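Local coordinates for dextranase (PDB 6NZS), which catalyses the endohydrolysis of alpha-1,6-glucosidic linkages inside dextran chains, at residues Asn387-Leu391 with Lys392-Ser396; Gln288-Tyr291 with Glu292-Thr295; Ser147-Glu151 with Pro152-Thr156; Phe90-Ala93 with Lys94-Val98; Asp160-Asp164 with Ser165-Thr169. All coordinates share one frame; numbering follows the deposited sequence.

Contact 1: residues Asn387-Leu391 with Lys392-Ser396; sequences NDDVL and KMYHS
The carboxylate of D389 and the phenol ring of Y394 meet at nearly a right angle, their planes 79° apart, with D389 OD2 3.7 Å from Y394 OH. One face of the Y394 ring rests on K392 CB, 3.7 Å above the plane and displaced toward the rim; R421 adds a cation-pi contact to the same ring. All this hangs on the short strand 391-392, a rung of the right-handed parallel beta-helix of family 49 glycosidases, running between strands 371-372 and 414-415. Side chains of the rung and of the residues flanking it point two ways. On one side, L391 CB lies 3.9 Å from M393 SD, and the methionine, folded back at chi2 and chi3, continues among V398, I400, V426 and V428 in the apolar interior. On the other, D389 CB sits against K392 CG at 3.8 Å. The lysine bends at chi3 (74°) and takes its ammonium to a salt bridge with D369, while its NZ stays 5.8 Å from D389 OD2. Both carboxylate oxygens of D389 are held from strand 414-415 and just beyond it: Q415 NE2 bonds OD1 and W418 NE1 bonds OD2, which fixes the rotation of the group. Next door, D388 turns its carboxylate onward, over the following peptide, where OD1 accepts the N-H of D389 through its anti lone pair at 2.9 Å.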
loop_
_atom_site.group_PDB
_atom_site.type_symbol
_atom_site.label_atom_id
_atom_site.label_comp_id
_atom_site.label_asym_id
_atom_site.label_seq_id
_atom_site.Cartn_x
_atom_site.Cartn_y
_atom_site.Cartn_z
ATOM N N ASN A 387 3.142 5.131 3.505
ATOM C CA ASN A 387 3.241 6.222 4.475
ATOM C C ASN A 387 2.773 7.542 3.872
ATOM O O ASN A 387 3.323 8.607 4.146
ATOM C CB ASN A 387 4.648 6.336 5.057
ATOM C CG ASN A 387 4.668 7.079 6.385
ATOM O OD1 ASN A 387 3.633 7.279 7.010
ATOM N ND2 ASN A 387 5.854 7.492 6.821
ATOM N N ASP A 388 1.747 7.462 3.042
ATOM C CA ASP A 388 1.037 8.604 2.490
ATOM C C ASP A 388 -0.297 8.072 1.979
ATOM O O ASP A 388 -0.659 6.931 2.277
ATOM C CB ASP A 388 1.885 9.324 1.436
ATOM C CG ASP A 388 1.710 10.829 1.503
ATOM O OD1 ASP A 388 0.578 11.278 1.243
ATOM O OD2 ASP A 388 2.675 11.550 1.853
ATOM N N ASP A 389 -1.032 8.892 1.217
ATOM C CA ASP A 389 -2.281 8.454 0.586
ATOM C C ASP A 389 -2.091 7.069 -0.003
ATOM O O ASP A 389 -1.163 6.849 -0.782
ATOM C CB ASP A 389 -2.628 9.393 -0.580
ATOM C CG ASP A 389 -2.907 10.811 -0.150
ATOM O OD1 ASP A 389 -3.479 11.019 0.938
ATOM O OD2 ASP A 389 -2.556 11.734 -0.928
ATOM N N VAL A 390 -2.967 6.129 0.370
ATOM C CA VAL A 390 -2.781 4.747 -0.071
ATOM C C VAL A 390 -3.519 4.482 -1.377
ATOM O O VAL A 390 -2.929 4.010 -2.362
ATOM C CB VAL A 390 -3.196 3.721 1.003
ATOM C CG1 VAL A 390 -2.808 2.306 0.535
ATOM C CG2 VAL A 390 -2.562 4.036 2.365
ATOM N N LEU A 391 -4.821 4.729 -1.379
ATOM C CA LEU A 391 -5.652 4.570 -2.567
ATOM C C LEU A 391 -6.073 5.963 -3.021
ATOM O O LEU A 391 -6.913 6.607 -2.381
ATOM C CB LEU A 391 -6.867 3.695 -2.273
ATOM C CG LEU A 391 -6.526 2.268 -1.834
ATOM C CD1 LEU A 391 -7.802 1.481 -1.586
ATOM C CD2 LEU A 391 -5.635 1.559 -2.866
ATOM N N LYS A 392 -5.497 6.415 -4.133
ATOM C CA LYS A 392 -5.755 7.747 -4.671
ATOM C C LYS A 392 -6.893 7.615 -5.674
ATOM O O LYS A 392 -6.691 7.202 -6.821
ATOM C CB LYS A 392 -4.478 8.312 -5.277
ATOM C CG LYS A 392 -3.448 8.658 -4.194
ATOM C CD LYS A 392 -2.009 8.524 -4.682
ATOM C CE LYS A 392 -1.630 9.664 -5.613
ATOM N NZ LYS A 392 -0.151 9.780 -5.819
ATOM N N MET A 393 -8.094 7.960 -5.221
ATOM C CA MET A 393 -9.327 7.741 -5.975
ATOM C C MET A 393 -9.652 9.046 -6.693
ATOM O O MET A 393 -10.484 9.844 -6.260
ATOM C CB MET A 393 -10.446 7.302 -5.032
ATOM C CG MET A 393 -10.078 6.113 -4.140
ATOM S SD MET A 393 -9.387 4.700 -5.029
ATOM C CE MET A 393 -10.746 4.266 -6.120
ATOM N N TYR A 394 -8.963 9.261 -7.813
ATOM C CA TYR A 394 -8.993 10.543 -8.498
ATOM C C TYR A 394 -9.677 10.479 -9.854
ATOM O O TYR A 394 -9.679 11.490 -10.566
ATOM C CB TYR A 394 -7.565 11.072 -8.708
ATOM C CG TYR A 394 -6.767 11.386 -7.447
ATOM C CD1 TYR A 394 -7.368 11.410 -6.187
ATOM C CD2 TYR A 394 -5.410 11.658 -7.532
ATOM C CE1 TYR A 394 -6.622 11.701 -5.041
ATOM C CE2 TYR A 394 -4.662 11.952 -6.406
ATOM C CZ TYR A 394 -5.272 11.976 -5.162
ATOM O OH TYR A 394 -4.501 12.261 -4.045
ATOM N N HIS A 395 -10.237 9.333 -10.242
ATOM C CA HIS A 395 -10.683 9.155 -11.619
ATOM C C HIS A 395 -11.973 8.354 -11.687
ATOM O O HIS A 395 -12.250 7.506 -10.838
ATOM C CB HIS A 395 -9.602 8.462 -12.458
ATOM C CG HIS A 395 -8.300 9.192 -12.457
ATOM N ND1 HIS A 395 -8.029 10.239 -13.315
ATOM C CD2 HIS A 395 -7.215 9.067 -11.658
ATOM C CE1 HIS A 395 -6.821 10.709 -13.056
ATOM N NE2 HIS A 395 -6.307 10.018 -12.052
ATOM N N SER A 396 -12.734 8.602 -12.750
ATOM C CA SER A 396 -13.987 7.903 -12.979
ATOM C C SER A 396 -13.749 6.458 -13.415
ATOM O O SER A 396 -12.679 6.085 -13.912
ATOM C CB SER A 396 -14.782 8.615 -14.075
ATOM O OG SER A 396 -15.104 9.936 -13.666
#

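Contact 2: residues Gln288-Tyr291 with Glu292-Thr295; sequences QYVY and EADT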
loop_
_atom_site.group_PDB
_atom_site.type_symbol
_atom_site.label_atom_id
_atom_site.label_comp_id
_atom_site.label_asym_id
_atom_site.label_seq_id
_atom_site.Cartn_x
_atom_site.Cartn_y
_atom_site.Cartn_z
ATOM N N GLN A 288 18.285 1.768 -3.152
ATOM C CA GLN A 288 19.513 2.514 -3.423
ATOM C C GLN A 288 19.281 4.009 -3.568
ATOM O O GLN A 288 20.251 4.774 -3.522
ATOM C CB GLN A 288 20.218 1.980 -4.675
ATOM C CG GLN A 288 20.544 0.502 -4.594
ATOM C CD GLN A 288 21.256 -0.043 -5.826
ATOM O OE1 GLN A 288 20.806 0.149 -6.950
ATOM N NE2 GLN A 288 22.360 -0.740 -5.611
ATOM N N TYR A 289 18.038 4.449 -3.725
ATOM C CA TYR A 289 17.745 5.858 -3.944
ATOM C C TYR A 289 17.548 6.574 -2.615
ATOM O O TYR A 289 16.932 6.038 -1.690
ATOM C CB TYR A 289 16.489 6.027 -4.803
ATOM C CG TYR A 289 16.584 5.381 -6.169
ATOM C CD1 TYR A 289 17.514 5.822 -7.103
ATOM C CD2 TYR A 289 15.741 4.337 -6.525
ATOM C CE1 TYR A 289 17.613 5.237 -8.347
ATOM C CE2 TYR A 289 15.823 3.751 -7.768
ATOM C CZ TYR A 289 16.761 4.202 -8.674
ATOM O OH TYR A 289 16.842 3.599 -9.911
ATOM N N VAL A 290 18.083 7.794 -2.533
ATOM C CA VAL A 290 17.844 8.652 -1.381
ATOM C C VAL A 290 16.392 9.121 -1.388
ATOM O O VAL A 290 15.739 9.188 -2.439
ATOM C CB VAL A 290 18.825 9.842 -1.420
ATOM C CG1 VAL A 290 18.503 10.774 -2.591
ATOM C CG2 VAL A 290 18.819 10.609 -0.109
ATOM N N TYR A 291 15.872 9.432 -0.200
ATOM C CA TYR A 291 14.574 10.086 -0.092
ATOM C C TYR A 291 14.533 11.295 -1.008
ATOM O O TYR A 291 15.457 12.111 -1.011
ATOM C CB TYR A 291 14.379 10.566 1.344
ATOM C CG TYR A 291 13.111 11.352 1.610
ATOM C CD1 TYR A 291 11.858 10.808 1.348
ATOM C CD2 TYR A 291 13.166 12.636 2.150
ATOM C CE1 TYR A 291 10.703 11.513 1.617
ATOM C CE2 TYR A 291 12.019 13.350 2.422
ATOM C CZ TYR A 291 10.782 12.791 2.159
ATOM O OH TYR A 291 9.637 13.509 2.437
ATOM N N GLU A 292 13.452 11.411 -1.781
ATOM C CA GLU A 292 13.266 12.541 -2.695
ATOM C C GLU A 292 14.454 12.681 -3.644
ATOM O O GLU A 292 14.916 13.790 -3.937
ATOM C CB GLU A 292 12.982 13.845 -1.943
ATOM C CG GLU A 292 11.530 14.032 -1.509
ATOM C CD GLU A 292 11.291 15.355 -0.796
ATOM O OE1 GLU A 292 12.198 15.810 -0.069
ATOM O OE2 GLU A 292 10.199 15.941 -0.962
ATOM N N ALA A 293 14.959 11.547 -4.126
ATOM C CA ALA A 293 15.996 11.554 -5.151
ATOM C C ALA A 293 15.484 12.288 -6.385
ATOM O O ALA A 293 14.504 11.871 -7.005
ATOM C CB ALA A 293 16.382 10.118 -5.504
ATOM N N ASP A 294 16.134 13.404 -6.723
ATOM C CA ASP A 294 15.647 14.320 -7.749
ATOM C C ASP A 294 16.458 14.133 -9.025
ATOM O O ASP A 294 17.688 14.250 -9.007
ATOM C CB ASP A 294 15.750 15.767 -7.257
ATOM C CG ASP A 294 14.919 16.740 -8.092
ATOM O OD1 ASP A 294 14.428 16.348 -9.174
ATOM O OD2 ASP A 294 14.754 17.905 -7.660
ATOM N N THR A 295 15.768 13.834 -10.129
ATOM C CA THR A 295 16.448 13.730 -11.415
ATOM C C THR A 295 16.983 15.078 -11.888
ATOM O O THR A 295 17.950 15.108 -12.656
ATOM C CB THR A 295 15.544 13.077 -12.473
ATOM O OG1 THR A 295 14.338 13.839 -12.634
ATOM C CG2 THR A 295 15.186 11.647 -12.058
#
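E292 lies along the Y291 side chain, both pointing the same way, with its CG over the centre of the tyrosine ring: a CH-pi contact of 3.9 Å from E292 CG to the ring centroid, only 10° off the normal. The carboxylate follows the same face, its plane 23° from that of the ring, and E292 OE1 comes to 3.5 Å from Y291 CE2. An extended chain (chi2 -179°) keeps the glutamate flat over the ring instead of lifting away. A second, apolar cluster forms around A293, whose CB touches V290 CG1 at 3.7 Å and, more loosely, Y289 CB at 4.2 Å. Both clusters are products of a type II beta turn from V290 to A293, in which Y291 and E292 occupy the two corner positions and E292 takes the positive phi. The turn is closed by a weak bond from A293 N to V290 O, 3.0 Å long. Further out, K71 of the N-terminal Ig-like domain forms a salt bridge with E292 OE1, so the carboxylate is pinned at its far end as well. H301 ND1 is hydrogen-bonded to Y291 O, the Y365 ring meets that of Y291, and the hydroxyl of Y289 is hydrogen-bonded to the carbonyl of Y243.

Contact 3: residues Ser147-Glu151 with Pro152-Thr156; sequences SVEFE and PQLYT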
loop_
_atom_site.group_PDB
_atom_site.type_symbol
_atom_site.label_atom_id
_atom_site.label_comp_id
_atom_site.label_asym_id
_atom_site.label_seq_id
_atom_site.Cartn_x
_atom_site.Cartn_y
_atom_site.Cartn_z
ATOM N N SER A 147 -0.469 -11.147 7.054
ATOM C CA SER A 147 0.533 -10.898 8.076
ATOM C C SER A 147 0.483 -12.005 9.124
ATOM O O SER A 147 -0.602 -12.427 9.550
ATOM C CB SER A 147 0.212 -9.556 8.743
ATOM O OG SER A 147 1.041 -9.340 9.867
ATOM N N VAL A 148 1.665 -12.467 9.538
ATOM C CA VAL A 148 1.830 -13.495 10.566
ATOM C C VAL A 148 2.442 -12.829 11.796
ATOM O O VAL A 148 3.541 -12.264 11.723
ATOM C CB VAL A 148 2.718 -14.641 10.054
ATOM C CG1 VAL A 148 2.952 -15.678 11.141
ATOM C CG2 VAL A 148 2.095 -15.280 8.811
ATOM N N GLU A 149 1.730 -12.879 12.923
ATOM C CA GLU A 149 2.016 -12.005 14.068
ATOM C C GLU A 149 2.277 -12.837 15.324
ATOM O O GLU A 149 1.340 -13.279 16.000
ATOM C CB GLU A 149 0.875 -11.004 14.249
ATOM C CG GLU A 149 0.478 -10.375 12.910
ATOM C CD GLU A 149 -0.270 -9.061 13.001
ATOM O OE1 GLU A 149 -0.695 -8.653 14.109
ATOM O OE2 GLU A 149 -0.415 -8.427 11.941
ATOM N N PHE A 150 3.554 -13.044 15.642
ATOM C CA PHE A 150 3.923 -13.758 16.860
ATOM C C PHE A 150 3.786 -12.811 18.051
ATOM O O PHE A 150 4.339 -11.703 18.041
ATOM C CB PHE A 150 5.372 -14.237 16.769
ATOM C CG PHE A 150 5.577 -15.446 15.896
ATOM C CD1 PHE A 150 5.578 -15.334 14.509
ATOM C CD2 PHE A 150 5.813 -16.686 16.466
ATOM C CE1 PHE A 150 5.789 -16.449 13.708
ATOM C CE2 PHE A 150 6.021 -17.804 15.669
ATOM C CZ PHE A 150 6.006 -17.683 14.293
ATOM N N GLU A 151 3.050 -13.246 19.073
ATOM C CA GLU A 151 2.818 -12.410 20.251
ATOM C C GLU A 151 4.077 -11.785 20.856
ATOM O O GLU A 151 4.036 -10.581 21.173
ATOM C CB GLU A 151 1.990 -13.178 21.292
ATOM C CG GLU A 151 1.352 -12.280 22.339
ATOM C CD GLU A 151 0.500 -13.063 23.312
ATOM O OE1 GLU A 151 -0.437 -13.757 22.859
ATOM O OE2 GLU A 151 0.777 -12.993 24.528
ATOM N N PRO A 152 5.200 -12.496 21.034
ATOM C CA PRO A 152 6.389 -11.847 21.616
ATOM C C PRO A 152 6.980 -10.735 20.763
ATOM O O PRO A 152 7.800 -9.962 21.280
ATOM C CB PRO A 152 7.391 -13.001 21.781
ATOM C CG PRO A 152 6.588 -14.241 21.678
ATOM C CD PRO A 152 5.406 -13.944 20.834
ATOM N N GLN A 153 6.608 -10.630 19.485
ATOM C CA GLN A 153 7.082 -9.560 18.617
ATOM C C GLN A 153 6.228 -8.299 18.695
ATOM O O GLN A 153 6.639 -7.259 18.166
ATOM C CB GLN A 153 7.175 -10.074 17.175
ATOM C CG GLN A 153 8.446 -10.865 16.921
ATOM C CD GLN A 153 9.660 -9.971 16.952
ATOM O OE1 GLN A 153 9.686 -8.934 16.292
ATOM N NE2 GLN A 153 10.655 -10.337 17.746
ATOM N N LEU A 154 5.069 -8.355 19.337
ATOM C CA LEU A 154 4.190 -7.196 19.387
ATOM C C LEU A 154 4.796 -6.087 20.232
ATOM O O LEU A 154 5.409 -6.336 21.274
ATOM C CB LEU A 154 2.832 -7.580 19.977
ATOM C CG LEU A 154 2.012 -8.600 19.185
ATOM C CD1 LEU A 154 0.686 -8.875 19.878
ATOM C CD2 LEU A 154 1.798 -8.096 17.759
ATOM N N TYR A 155 4.586 -4.855 19.790
ATOM C CA TYR A 155 4.864 -3.669 20.585
ATOM C C TYR A 155 3.703 -2.703 20.367
ATOM O O TYR A 155 2.924 -2.835 19.417
ATOM C CB TYR A 155 6.200 -3.006 20.184
ATOM C CG TYR A 155 5.997 -2.107 18.989
ATOM C CD1 TYR A 155 5.822 -2.652 17.723
ATOM C CD2 TYR A 155 5.888 -0.724 19.132
ATOM C CE1 TYR A 155 5.567 -1.860 16.632
ATOM C CE2 TYR A 155 5.628 0.078 18.047
ATOM C CZ TYR A 155 5.469 -0.493 16.793
ATOM O OH TYR A 155 5.201 0.299 15.704
ATOM N N THR A 156 3.601 -1.704 21.236
ATOM C CA THR A 156 2.590 -0.667 21.093
ATOM C C THR A 156 3.271 0.659 20.793
ATOM O O THR A 156 4.211 1.057 21.496
ATOM C CB THR A 156 1.722 -0.562 22.352
ATOM O OG1 THR A 156 1.034 -1.811 22.549
ATOM C CG2 THR A 156 0.704 0.580 22.229
HETATM O O HOH W 1 5.118 -8.577 22.919
#
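F150 O and E151 O, two successive carbonyls, each accept a backbone N-H from three residues on. Q153 N reaches F150 O at 2.9 Å with an N-H...O angle of 148°, and L154 N reaches E151 O at 3.1 Å and a straighter 163°. E151 O has a further partner: a water donates to it at 2.9 Å and also to L154 O at 2.8 Å, bridging the start and the end of the turn. P152 has no N-H to offer; its ring packs by CD against F150 CB at 4.1 Å. L154 folds back over the same carbonyl, its CG 3.5 Å from E151 O.

Several flanking polar side chains have partners of their own. S147 OG donates to E149 OE2 on its anti lone pair at 2.7 Å, and H435 NE2 is a second partner of that oxygen. Q153, bent at chi2, spends its amide on N184 through OE1 and on Q106 through NE2. Consecutive i to i+3 bonds of this kind define a short 3-10 turn, here linking strands 144-150 and 154-159, both antiparallel to strand 176-192 in the N-terminal Ig-like domain.

Contact 4: residues Phe90-Ala93 with Lys94-Val98; sequences FEYA and KDVWV
F90 pushes the far end of its ring against two valines: F90 CZ is 3.9 Å from V98 CG2, and F90 CE1 is 4.2 Å from V96 CG2. V96 slides past the phenylalanine antiparallel to it and also meets Y92, its CG2 3.9 Å from Y92 CD2. With CG placed between the backbone N and the carbonyl carbon (chi1 59° in F90, 78° in Y92), both aromatic rings swing inward over the bend, and Y92 CB ends up in the plane of the F90 ring, at its edge. Y92 CD2 also lies 3.3 Å from K94 O. The tyrosine hydroxyl is hydrogen-bonded to P138 O, and the Y92 and Y139 rings meet edge-to-face. Strands 90-92 and 96-98 run roughly antiparallel (154°), yet their axes come no closer than 10.3 Å and side chains bridge the gap. Their backbones pair with different neighbours: 84-92 with 51-58 and 176-192, 96-102 with 37-43 and 132-137. That is a beta-arch, carrying the chain across the hydrophobic core of the Ig-like sandwich.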
loop_
_atom_site.group_PDB
_atom_site.type_symbol
_atom_site.label_atom_id
_atom_site.label_comp_id
_atom_site.label_asym_id
_atom_site.label_seq_id
_atom_site.Cartn_x
_atom_site.Cartn_y
_atom_site.Cartn_z
ATOM N N PHE A 90 5.765 -16.969 -2.676
ATOM C CA PHE A 90 5.905 -18.235 -3.377
ATOM C C PHE A 90 4.709 -18.372 -4.298
ATOM O O PHE A 90 3.709 -17.669 -4.143
ATOM C CB PHE A 90 6.042 -19.433 -2.417
ATOM C CG PHE A 90 4.879 -19.606 -1.464
ATOM C CD1 PHE A 90 3.745 -20.315 -1.848
ATOM C CD2 PHE A 90 4.937 -19.087 -0.178
ATOM C CE1 PHE A 90 2.677 -20.482 -0.968
ATOM C CE2 PHE A 90 3.882 -19.254 0.704
ATOM C CZ PHE A 90 2.751 -19.949 0.316
ATOM N N GLU A 91 4.828 -19.261 -5.281
ATOM C CA GLU A 91 3.709 -19.610 -6.145
ATOM C C GLU A 91 3.121 -20.938 -5.703
ATOM O O GLU A 91 3.857 -21.869 -5.357
ATOM C CB GLU A 91 4.139 -19.747 -7.604
ATOM C CG GLU A 91 4.721 -18.494 -8.206
ATOM C CD GLU A 91 4.969 -18.662 -9.695
ATOM O OE1 GLU A 91 6.132 -18.881 -10.079
ATOM O OE2 GLU A 91 3.991 -18.600 -10.468
ATOM N N TYR A 92 1.793 -21.033 -5.738
ATOM C CA TYR A 92 1.143 -22.283 -5.375
ATOM C C TYR A 92 -0.104 -22.479 -6.230
ATOM O O TYR A 92 -0.694 -21.518 -6.734
ATOM C CB TYR A 92 0.871 -22.398 -3.863
ATOM C CG TYR A 92 -0.330 -21.625 -3.351
ATOM C CD1 TYR A 92 -0.568 -20.312 -3.743
ATOM C CD2 TYR A 92 -1.204 -22.198 -2.437
ATOM C CE1 TYR A 92 -1.670 -19.602 -3.267
ATOM C CE2 TYR A 92 -2.306 -21.490 -1.947
ATOM C CZ TYR A 92 -2.530 -20.194 -2.370
ATOM O OH TYR A 92 -3.624 -19.506 -1.913
ATOM N N ALA A 93 -0.478 -23.748 -6.424
ATOM C CA ALA A 93 -1.685 -24.076 -7.168
ATOM C C ALA A 93 -2.628 -24.983 -6.392
ATOM O O ALA A 93 -3.697 -25.325 -6.910
ATOM C CB ALA A 93 -1.330 -24.696 -8.532
ATOM N N LYS A 94 -2.273 -25.365 -5.172
ATOM C CA LYS A 94 -3.024 -26.326 -4.381
ATOM C C LYS A 94 -2.761 -25.977 -2.926
ATOM O O LYS A 94 -1.716 -25.403 -2.608
ATOM C CB LYS A 94 -2.519 -27.740 -4.711
ATOM C CG LYS A 94 -3.219 -28.906 -4.040
ATOM C CD LYS A 94 -2.803 -30.221 -4.738
ATOM C CE LYS A 94 -3.242 -31.453 -3.966
ATOM N NZ LYS A 94 -4.712 -31.613 -3.893
ATOM N N ASP A 95 -3.717 -26.309 -2.052
ATOM C CA ASP A 95 -3.595 -25.994 -0.627
ATOM C C ASP A 95 -2.219 -26.391 -0.110
ATOM O O ASP A 95 -1.693 -27.457 -0.452
ATOM C CB ASP A 95 -4.631 -26.785 0.180
ATOM C CG ASP A 95 -6.060 -26.331 -0.051
ATOM O OD1 ASP A 95 -6.332 -25.581 -1.001
ATOM O OD2 ASP A 95 -6.932 -26.760 0.736
ATOM N N VAL A 96 -1.644 -25.539 0.747
ATOM C CA VAL A 96 -0.314 -25.770 1.302
ATOM C C VAL A 96 -0.347 -25.635 2.816
ATOM O O VAL A 96 -1.206 -24.966 3.393
ATOM C CB VAL A 96 0.761 -24.819 0.735
ATOM C CG1 VAL A 96 1.019 -25.098 -0.746
ATOM C CG2 VAL A 96 0.364 -23.362 0.975
ATOM N N TRP A 97 0.622 -26.283 3.454
ATOM C CA TRP A 97 0.980 -25.996 4.838
ATOM C C TRP A 97 2.248 -25.153 4.832
ATOM O O TRP A 97 3.249 -25.537 4.220
ATOM C CB TRP A 97 1.279 -27.291 5.599
ATOM C CG TRP A 97 0.079 -28.034 6.136
ATOM C CD1 TRP A 97 -0.380 -29.251 5.720
ATOM C CD2 TRP A 97 -0.785 -27.626 7.212
ATOM N NE1 TRP A 97 -1.481 -29.620 6.460
ATOM C CE2 TRP A 97 -1.749 -28.641 7.382
ATOM C CE3 TRP A 97 -0.837 -26.501 8.043
ATOM C CZ2 TRP A 97 -2.756 -28.563 8.349
ATOM C CZ3 TRP A 97 -1.837 -26.430 9.010
ATOM C CH2 TRP A 97 -2.782 -27.454 9.150
ATOM N N VAL A 98 2.205 -24.001 5.499
ATOM C CA VAL A 98 3.350 -23.097 5.594
ATOM C C VAL A 98 3.863 -23.134 7.025
ATOM O O VAL A 98 3.110 -22.834 7.956
ATOM C CB VAL A 98 2.961 -21.666 5.199
ATOM C CG1 VAL A 98 4.163 -20.769 5.289
ATOM C CG2 VAL A 98 2.390 -21.648 3.787
#

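Contact 5: residues Asp160-Asp164 with Ser165-Thr169; sequences DMSGD and SGKLT
An Asx turn at D160 opens the loop of a beta-hairpin, and the same aspartate clasps K167 on the returning arm. D160 N gives its hydrogen to K167 O at 2.9 Å, almost straight at 172°. In return, K167 N donates to D160 OD1 at 3.1 Å, arriving from above the carboxylate plane. OD1 takes two more bonds from S162: the backbone N at 3.0 Å, from the opposite face of the carboxylate and the bond that makes the Asx turn, and the hydroxyl OG at 2.7 Å on the syn side. A chi1 of 72° tucks the D160 carboxylate over its own backbone, where all three donors can find one oxygen. The hairpin joins strands 154-159 and 168-169 of the N-terminal Ig-like domain, and G166 N closes its tip with a weak bond to S162 O. Along the flank, S162 OG lies 3.7 Å from K167 CG, and T169 CG2 packs on D160 CB at 3.9 Å. The loop is also tied down from outside: K441 NZ is hydrogen-bonded to the carbonyls of M161 and G163, S165 OG bonds D442 and K444, and K167 NZ makes a salt bridge with E72.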
loop_
_atom_site.group_PDB
_atom_site.type_symbol
_atom_site.label_atom_id
_atom_site.label_comp_id
_atom_site.label_asym_id
_atom_site.label_seq_id
_atom_site.Cartn_x
_atom_site.Cartn_y
_atom_site.Cartn_z
ATOM N N ASP A 160 3.334 10.681 22.390
ATOM C CA ASP A 160 3.780 11.342 23.617
ATOM C C ASP A 160 3.074 12.668 23.884
ATOM O O ASP A 160 3.321 13.294 24.929
ATOM C CB ASP A 160 5.314 11.464 23.672
ATOM C CG ASP A 160 5.891 12.489 22.691
ATOM O OD1 ASP A 160 5.146 13.232 22.018
ATOM O OD2 ASP A 160 7.136 12.547 22.599
ATOM N N MET A 161 2.217 13.110 22.963
ATOM C CA MET A 161 1.370 14.286 23.129
ATOM C C MET A 161 2.158 15.586 23.185
ATOM O O MET A 161 1.625 16.620 23.610
ATOM C CB MET A 161 0.400 14.145 24.310
ATOM C CG MET A 161 -0.428 12.848 24.238
ATOM S SD MET A 161 -1.332 12.686 22.681
ATOM C CE MET A 161 -2.756 13.675 23.067
ATOM N N SER A 162 3.398 15.562 22.711
ATOM C CA SER A 162 4.245 16.745 22.725
ATOM C C SER A 162 3.813 17.744 21.654
ATOM O O SER A 162 3.415 17.371 20.551
ATOM C CB SER A 162 5.703 16.343 22.497
ATOM O OG SER A 162 5.882 15.710 21.237
ATOM N N GLY A 163 3.902 19.033 21.982
ATOM C CA GLY A 163 3.679 20.054 20.971
ATOM C C GLY A 163 2.289 20.001 20.366
ATOM O O GLY A 163 1.313 19.590 21.002
ATOM N N ASP A 164 2.207 20.404 19.093
ATOM C CA ASP A 164 0.911 20.519 18.434
ATOM C C ASP A 164 0.367 19.159 18.016
ATOM O O ASP A 164 -0.841 18.904 18.125
ATOM C CB ASP A 164 1.029 21.420 17.203
ATOM C CG ASP A 164 1.199 22.893 17.560
ATOM O OD1 ASP A 164 0.775 23.298 18.660
ATOM O OD2 ASP A 164 1.747 23.644 16.730
ATOM N N SER A 165 1.231 18.273 17.534
ATOM C CA SER A 165 0.775 17.031 16.925
ATOM C C SER A 165 1.175 15.792 17.694
ATOM O O SER A 165 0.656 14.703 17.407
ATOM C CB SER A 165 1.338 16.894 15.503
ATOM O OG SER A 165 0.905 17.966 14.689
ATOM N N GLY A 166 2.084 15.911 18.643
ATOM C CA GLY A 166 2.665 14.753 19.273
ATOM C C GLY A 166 3.724 14.121 18.397
ATOM O O GLY A 166 3.941 14.492 17.239
ATOM N N LYS A 167 4.401 13.140 18.982
ATOM C CA LYS A 167 5.398 12.331 18.301
ATOM C C LYS A 167 5.202 10.897 18.757
ATOM O O LYS A 167 4.792 10.647 19.894
ATOM C CB LYS A 167 6.827 12.760 18.672
ATOM C CG LYS A 167 7.203 14.160 18.204
ATOM C CD LYS A 167 7.739 14.141 16.785
ATOM C CE LYS A 167 7.711 15.528 16.149
ATOM N NZ LYS A 167 7.709 15.449 14.660
ATOM N N LEU A 168 5.493 9.954 17.867
ATOM C CA LEU A 168 5.402 8.552 18.244
ATOM C C LEU A 168 6.607 8.129 19.080
ATOM O O LEU A 168 7.734 8.589 18.874
ATOM C CB LEU A 168 5.282 7.655 17.013
ATOM C CG LEU A 168 3.936 7.722 16.302
ATOM C CD1 LEU A 168 3.958 6.736 15.151
ATOM C CD2 LEU A 168 2.777 7.423 17.233
ATOM N N THR A 169 6.357 7.231 20.027
ATOM C CA THR A 169 7.396 6.681 20.882
ATOM C C THR A 169 6.961 5.294 21.325
ATOM O O THR A 169 5.772 4.962 21.317
ATOM C CB THR A 169 7.626 7.592 22.099
ATOM O OG1 THR A 169 8.619 7.013 22.956
ATOM C CG2 THR A 169 6.329 7.756 22.880
#

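Overall arrangement
Contacts 3, 4 and 5 belong to the N-terminal Ig-like domain, contacts 1 and 2 to the parallel beta-helix. Contact 3 ends on strand 154-159, and the hairpin of contact 5 follows it and leads into its neighbour, strand 168-169, although their centres are 24 Å apart; contact 4 is about 44 Å from contact 5, centre to centre, on the opposite side of the chain's centre. Contact 5 leans toward the beta-helix, its nearest atoms about 8 Å from contact 1, and E409 touches both: its backbone N bonds N387 OD1, and the L168 side chain packs on it. Contacts 1 and 2 approach to about 7 Å between nearest atoms.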